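Local coordinates for protein quinoline 2-oxidoreductase large subunit (Pseudomonas putida, PDB 1T3Q) that carries the molybdenum-pterin cytosine dinucleotide cofactor of a molybdenum hydroxylase that probably oxidises quinoline at its 2-position, at residues 185-190 with 302-307; 346-351 with 381-386. All blocks are in the same frame, centred on the assembly; numbering follows the deposited sequence.

Contact 1 of 2, residues 185-190 with 302-307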
loop_
_atom_site.group_PDB
_atom_site.type_symbol
_atom_site.label_atom_id
_atom_site.label_comp_id
_atom_site.label_asym_id
_atom_site.label_seq_id
_atom_site.Cartn_x
_atom_site.Cartn_y
_atom_site.Cartn_z
ATOM N N GLY B 185 -32.725 -50.394 -28.821
ATOM C CA GLY B 185 -33.127 -49.683 -27.627
ATOM C C GLY B 185 -33.035 -48.179 -27.727
ATOM O O GLY B 185 -32.280 -47.625 -28.530
ATOM N N VAL B 186 -33.822 -47.514 -26.890
ATOM C CA VAL B 186 -33.842 -46.063 -26.843
ATOM C C VAL B 186 -34.169 -45.605 -25.427
ATOM O O VAL B 186 -34.982 -46.221 -24.743
ATOM C CB VAL B 186 -34.924 -45.475 -27.787
ATOM C CG1 VAL B 186 -35.070 -43.982 -27.543
ATOM C CG2 VAL B 186 -34.560 -45.742 -29.245
ATOM N N VAL B 187 -33.510 -44.538 -24.993
ATOM C CA VAL B 187 -33.774 -43.934 -23.693
ATOM C C VAL B 187 -33.789 -42.444 -23.968
ATOM O O VAL B 187 -32.961 -41.943 -24.733
ATOM C CB VAL B 187 -32.683 -44.247 -22.635
ATOM C CG1 VAL B 187 -32.782 -45.703 -22.210
ATOM C CG2 VAL B 187 -31.297 -43.926 -23.180
ATOM N N ARG B 188 -34.736 -41.739 -23.361
ATOM C CA ARG B 188 -34.852 -40.306 -23.567
ATOM C C ARG B 188 -35.219 -39.622 -22.263
ATOM O O ARG B 188 -35.789 -40.235 -21.362
ATOM C CB ARG B 188 -35.931 -40.007 -24.614
ATOM C CG ARG B 188 -35.919 -40.980 -25.785
ATOM C CD ARG B 188 -36.887 -40.596 -26.901
ATOM N NE ARG B 188 -36.233 -39.805 -27.939
ATOM C CZ ARG B 188 -36.496 -39.912 -29.238
ATOM N NH1 ARG B 188 -37.404 -40.779 -29.669
ATOM N NH2 ARG B 188 -35.839 -39.159 -30.113
ATOM N N GLY B 189 -34.881 -38.348 -22.168
ATOM C CA GLY B 189 -35.204 -37.605 -20.973
ATOM C C GLY B 189 -35.259 -36.120 -21.240
ATOM O O GLY B 189 -34.597 -35.604 -22.145
ATOM N N GLN B 190 -36.080 -35.434 -20.459
ATOM C CA GLN B 190 -36.190 -33.994 -20.571
ATOM C C GLN B 190 -35.591 -33.486 -19.268
ATOM O O GLN B 190 -36.291 -33.262 -18.277
ATOM C CB GLN B 190 -37.653 -33.587 -20.732
ATOM C CG GLN B 190 -38.307 -34.250 -21.941
ATOM C CD GLN B 190 -39.677 -33.688 -22.252
ATOM O OE1 GLN B 190 -40.530 -33.580 -21.371
ATOM N NE2 GLN B 190 -39.899 -33.334 -23.515
ATOM N N MET B 302 -32.645 -34.812 -24.185
ATOM C CA MET B 302 -31.690 -35.755 -24.737
ATOM C C MET B 302 -32.265 -37.123 -25.054
ATOM O O MET B 302 -33.168 -37.612 -24.375
ATOM C CB MET B 302 -30.519 -35.901 -23.762
ATOM C CG MET B 302 -29.319 -36.649 -24.315
ATOM S SD MET B 302 -27.982 -36.749 -23.101
ATOM C CE MET B 302 -27.278 -35.132 -23.229
ATOM N N GLY B 303 -31.724 -37.733 -26.104
ATOM C CA GLY B 303 -32.162 -39.052 -26.513
ATOM C C GLY B 303 -30.936 -39.857 -26.892
ATOM O O GLY B 303 -30.019 -39.334 -27.520
ATOM N N LEU B 304 -30.907 -41.122 -26.492
ATOM C CA LEU B 304 -29.788 -42.002 -26.796
ATOM C C LEU B 304 -30.317 -43.289 -27.411
ATOM O O LEU B 304 -31.198 -43.937 -26.855
ATOM C CB LEU B 304 -29.006 -42.323 -25.519
ATOM C CG LEU B 304 -27.803 -43.267 -25.621
ATOM C CD1 LEU B 304 -26.710 -42.630 -26.468
ATOM C CD2 LEU B 304 -27.271 -43.558 -24.216
ATOM N N ALA B 305 -29.790 -43.642 -28.575
ATOM C CA ALA B 305 -30.198 -44.861 -29.262
ATOM C C ALA B 305 -29.034 -45.837 -29.140
ATOM O O ALA B 305 -27.880 -45.430 -29.208
ATOM C CB ALA B 305 -30.491 -44.565 -30.729
ATOM N N PHE B 306 -29.334 -47.119 -28.955
ATOM C CA PHE B 306 -28.282 -48.116 -28.809
ATOM C C PHE B 306 -28.703 -49.485 -29.328
ATOM O O PHE B 306 -29.890 -49.774 -29.452
ATOM C CB PHE B 306 -27.860 -48.202 -27.336
ATOM C CG PHE B 306 -29.011 -48.358 -26.378
ATOM C CD1 PHE B 306 -29.438 -49.618 -25.979
ATOM C CD2 PHE B 306 -29.669 -47.237 -25.876
ATOM C CE1 PHE B 306 -30.506 -49.763 -25.088
ATOM C CE2 PHE B 306 -30.734 -47.370 -24.990
ATOM C CZ PHE B 306 -31.155 -48.634 -24.593
ATOM N N ASP B 307 -27.726 -50.333 -29.633
ATOM C CA ASP B 307 -28.041 -51.659 -30.138
ATOM C C ASP B 307 -28.184 -52.676 -29.005
ATOM O O ASP B 307 -28.029 -52.335 -27.829
ATOM C CB ASP B 307 -26.993 -52.107 -31.175
ATOM C CG ASP B 307 -25.644 -52.459 -30.564
ATOM O OD1 ASP B 307 -24.679 -52.622 -31.344
ATOM O OD2 ASP B 307 -25.534 -52.593 -29.327
#

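Contact 2 of 2, residues 346-351 with 381-386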
loop_
_atom_site.group_PDB
_atom_site.type_symbol
_atom_site.label_atom_id
_atom_site.label_comp_id
_atom_site.label_asym_id
_atom_site.label_seq_id
_atom_site.Cartn_x
_atom_site.Cartn_y
_atom_site.Cartn_z
ATOM N N GLY B 346 -18.610 -36.379 -24.579
ATOM C CA GLY B 346 -17.669 -36.720 -23.537
ATOM C C GLY B 346 -16.602 -37.719 -23.947
ATOM O O GLY B 346 -15.851 -37.518 -24.899
ATOM N N VAL B 347 -16.576 -38.826 -23.223
ATOM C CA VAL B 347 -15.591 -39.881 -23.399
ATOM C C VAL B 347 -16.004 -41.019 -24.344
ATOM O O VAL B 347 -15.240 -41.966 -24.564
ATOM C CB VAL B 347 -15.279 -40.435 -21.982
ATOM C CG1 VAL B 347 -15.699 -41.872 -21.846
ATOM C CG2 VAL B 347 -13.847 -40.208 -21.647
ATOM N N TYR B 348 -17.188 -40.902 -24.936
ATOM C CA TYR B 348 -17.733 -41.966 -25.765
ATOM C C TYR B 348 -17.701 -41.817 -27.276
ATOM O O TYR B 348 -17.606 -40.716 -27.811
ATOM C CB TYR B 348 -19.176 -42.215 -25.329
ATOM C CG TYR B 348 -19.340 -42.287 -23.825
ATOM C CD1 TYR B 348 -19.078 -43.466 -23.129
ATOM C CD2 TYR B 348 -19.731 -41.163 -23.096
ATOM C CE1 TYR B 348 -19.205 -43.524 -21.738
ATOM C CE2 TYR B 348 -19.859 -41.209 -21.711
ATOM C CZ TYR B 348 -19.597 -42.390 -21.039
ATOM O OH TYR B 348 -19.726 -42.431 -19.668
ATOM N N LYS B 349 -17.795 -42.957 -27.950
ATOM C CA LYS B 349 -17.818 -43.007 -29.401
ATOM C C LYS B 349 -19.281 -43.125 -29.834
ATOM O O LYS B 349 -19.929 -44.144 -29.606
ATOM C CB LYS B 349 -16.998 -44.204 -29.900
ATOM C CG LYS B 349 -15.507 -44.084 -29.589
ATOM C CD LYS B 349 -14.673 -45.206 -30.205
ATOM C CE LYS B 349 -14.897 -46.539 -29.515
ATOM N NZ LYS B 349 -14.012 -47.603 -30.080
ATOM N N VAL B 350 -19.799 -42.058 -30.433
ATOM C CA VAL B 350 -21.181 -42.011 -30.906
ATOM C C VAL B 350 -21.102 -41.522 -32.350
ATOM O O VAL B 350 -20.838 -40.348 -32.600
ATOM C CB VAL B 350 -22.027 -41.016 -30.071
ATOM C CG1 VAL B 350 -23.488 -41.105 -30.483
ATOM C CG2 VAL B 350 -21.871 -41.320 -28.581
ATOM N N PRO B 351 -21.339 -42.421 -33.318
ATOM C CA PRO B 351 -21.283 -42.106 -34.751
ATOM C C PRO B 351 -22.265 -41.082 -35.324
ATOM O O PRO B 351 -21.916 -40.349 -36.250
ATOM C CB PRO B 351 -21.429 -43.476 -35.401
ATOM C CG PRO B 351 -22.355 -44.176 -34.465
ATOM C CD PRO B 351 -21.798 -43.805 -33.107
ATOM N N ALA B 381 -27.401 -35.418 -17.742
ATOM C CA ALA B 381 -28.337 -36.040 -18.669
ATOM C C ALA B 381 -27.804 -37.302 -19.347
ATOM O O ALA B 381 -28.466 -38.341 -19.335
ATOM C CB ALA B 381 -28.762 -35.019 -19.727
ATOM N N ARG B 382 -26.612 -37.217 -19.926
ATOM C CA ARG B 382 -26.035 -38.367 -20.624
ATOM C C ARG B 382 -25.712 -39.534 -19.694
ATOM O O ARG B 382 -26.088 -40.668 -19.967
ATOM C CB ARG B 382 -24.764 -37.961 -21.377
ATOM C CG ARG B 382 -24.263 -39.028 -22.351
ATOM C CD ARG B 382 -22.834 -38.758 -22.786
ATOM N NE ARG B 382 -21.962 -38.629 -21.626
ATOM C CZ ARG B 382 -21.423 -37.487 -21.217
ATOM N NH1 ARG B 382 -20.654 -37.469 -20.139
ATOM N NH2 ARG B 382 -21.633 -36.368 -21.900
ATOM N N GLU B 383 -25.011 -39.262 -18.597
ATOM C CA GLU B 383 -24.656 -40.333 -17.675
ATOM C C GLU B 383 -25.893 -40.996 -17.083
ATOM O O GLU B 383 -25.905 -42.204 -16.857
ATOM C CB GLU B 383 -23.744 -39.806 -16.566
ATOM C CG GLU B 383 -22.390 -39.287 -17.068
ATOM C CD GLU B 383 -21.576 -40.354 -17.798
ATOM O OE1 GLU B 383 -21.335 -40.206 -19.018
ATOM O OE2 GLU B 383 -21.175 -41.345 -17.150
ATOM N N THR B 384 -26.937 -40.211 -16.838
ATOM C CA THR B 384 -28.170 -40.761 -16.292
ATOM C C THR B 384 -28.849 -41.666 -17.322
ATOM O O THR B 384 -29.378 -42.722 -16.980
ATOM C CB THR B 384 -29.142 -39.635 -15.860
ATOM O OG1 THR B 384 -28.590 -38.940 -14.734
ATOM C CG2 THR B 384 -30.499 -40.208 -15.469
ATOM N N LEU B 385 -28.827 -41.255 -18.585
ATOM C CA LEU B 385 -29.433 -42.056 -19.646
ATOM C C LEU B 385 -28.604 -43.309 -19.910
ATOM O O LEU B 385 -29.145 -44.368 -20.218
ATOM C CB LEU B 385 -29.557 -41.231 -20.929
ATOM C CG LEU B 385 -30.590 -40.103 -20.885
ATOM C CD1 LEU B 385 -30.605 -39.360 -22.221
ATOM C CD2 LEU B 385 -31.965 -40.683 -20.595
ATOM N N ILE B 386 -27.287 -43.185 -19.785
ATOM C CA ILE B 386 -26.400 -44.324 -19.995
ATOM C C ILE B 386 -26.692 -45.402 -18.947
ATOM O O ILE B 386 -26.744 -46.595 -19.267
ATOM C CB ILE B 386 -24.920 -43.887 -19.921
ATOM C CG1 ILE B 386 -24.574 -43.067 -21.171
ATOM C CG2 ILE B 386 -24.013 -45.104 -19.778
ATOM C CD1 ILE B 386 -23.148 -42.540 -21.207
#

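Contact 1 of 2, residues 185-190 with 302-307
Gly185 opens the pairing under the ring of Phe306: its CA stands 3.9 Å from the centroid of that ring, 22° off the normal, a CH-pi contact over one face. Phe306 CG lies between its own backbone N and carbonyl carbon (chi1 50°), and the ring continues from there over Gly185. A CB on Gly185 would run into Phe306 CE1, so this position suits glycine. Gly185 and Phe306 also exchange both backbone hydrogen bonds. Val186, a non-hydrogen-bonded partner of Ala305, turns to the other side of the sheet; its CG2 lies a loose 4.5 Å from Ala305 CB, and its CA makes a CA-H...O contact of 3.4 Å with Leu304 O. Val187 returns to the side of Leu304 and Phe306. Its CG2 packs 3.6 Å from Leu304 CB, the two side chains lying side by side, while CG1 reaches the edge of the Phe306 ring, 3.8 Å from CE2. Leu304 N donates to Val187 O at 2.8 Å in a nearly straight bond. Arg188 sits beside Gly303, where the lack of a side chain leaves room for the guanidinium, which goes on to a cation-pi contact with Phe180. Gly189 and Met302 close the paired run with two further backbone bonds. The strand axes, 4.7 Å apart and at 171°, and the alternating bonded pairs identify regular antiparallel beta structure, here strands 185-193 and 298-306 of a mixed sheet in the molybdopterin cofactor-binding domain, covered by helix 375-393 on the side of Val187, Met302 and Phe306.

Contact 2 of 2, residues 346-351 with 381-386
Loop 346-351, without regular secondary structure, passes helix 381-386 at a distance, the nearest CA atoms, of Gly346 and Arg382, being 9.0 Å apart, so side chains span the gap. Tyr348 does most of this: its OH donates to Glu383 OE1 at 2.8 Å, on the syn lone pair, ring and carboxylate planes 16° apart. Glu383 is bent at chi2 (-60°), which turns CD back. Its OE1 also takes Arg382 NE on the anti lone pair and NH1 on the anti side, tilted out of the carboxylate plane, at 3.1 and 3.0 Å. This side-on salt bridge joins consecutive residues of helix 375-393 in the cofactor-binding domain, and Arg401 pairs with Glu383 OE2; such surroundings would probably favour the ionised carboxylate. Arg382 NE meets the ring edge, 3.3 Å from Tyr348 CE2, and NH1 has a further partner in Gln379. An alanine in place of Arg382 would probably leave Glu383 OE1 without two of its donors and open a gap beside the tyrosine edge. Ile386 approaches tip to tip, its CD1 over one ring face, 3.6 Å from Tyr348 CZ, while Val347 CG1 covers the centre of the opposite face, 3.8 Å above the plane.

Both contacts are buried, though contact 1 has an exposed margin at Arg188, whereas every touching residue of contact 2 is buried. Their centres lie 10 Å apart, and helix 375-393 joins them: it carries one half of contact 2 and packs against the sheet of contact 1. The direct touch is packing: Met302 SD lies 3.5 Å from Arg382 N, Met302 CG 3.7 Å from Leu385 CD1, and Val187 CG2 rests against the backbone carbonyl oxygen of Leu385. Chemistry follows position. Contact 1 relies mainly on backbone bonds between sheet neighbours, with apolar packing on the helix side, burying 422 Å², while contact 2 buries 191 Å² and relies on side chains, including buried charges.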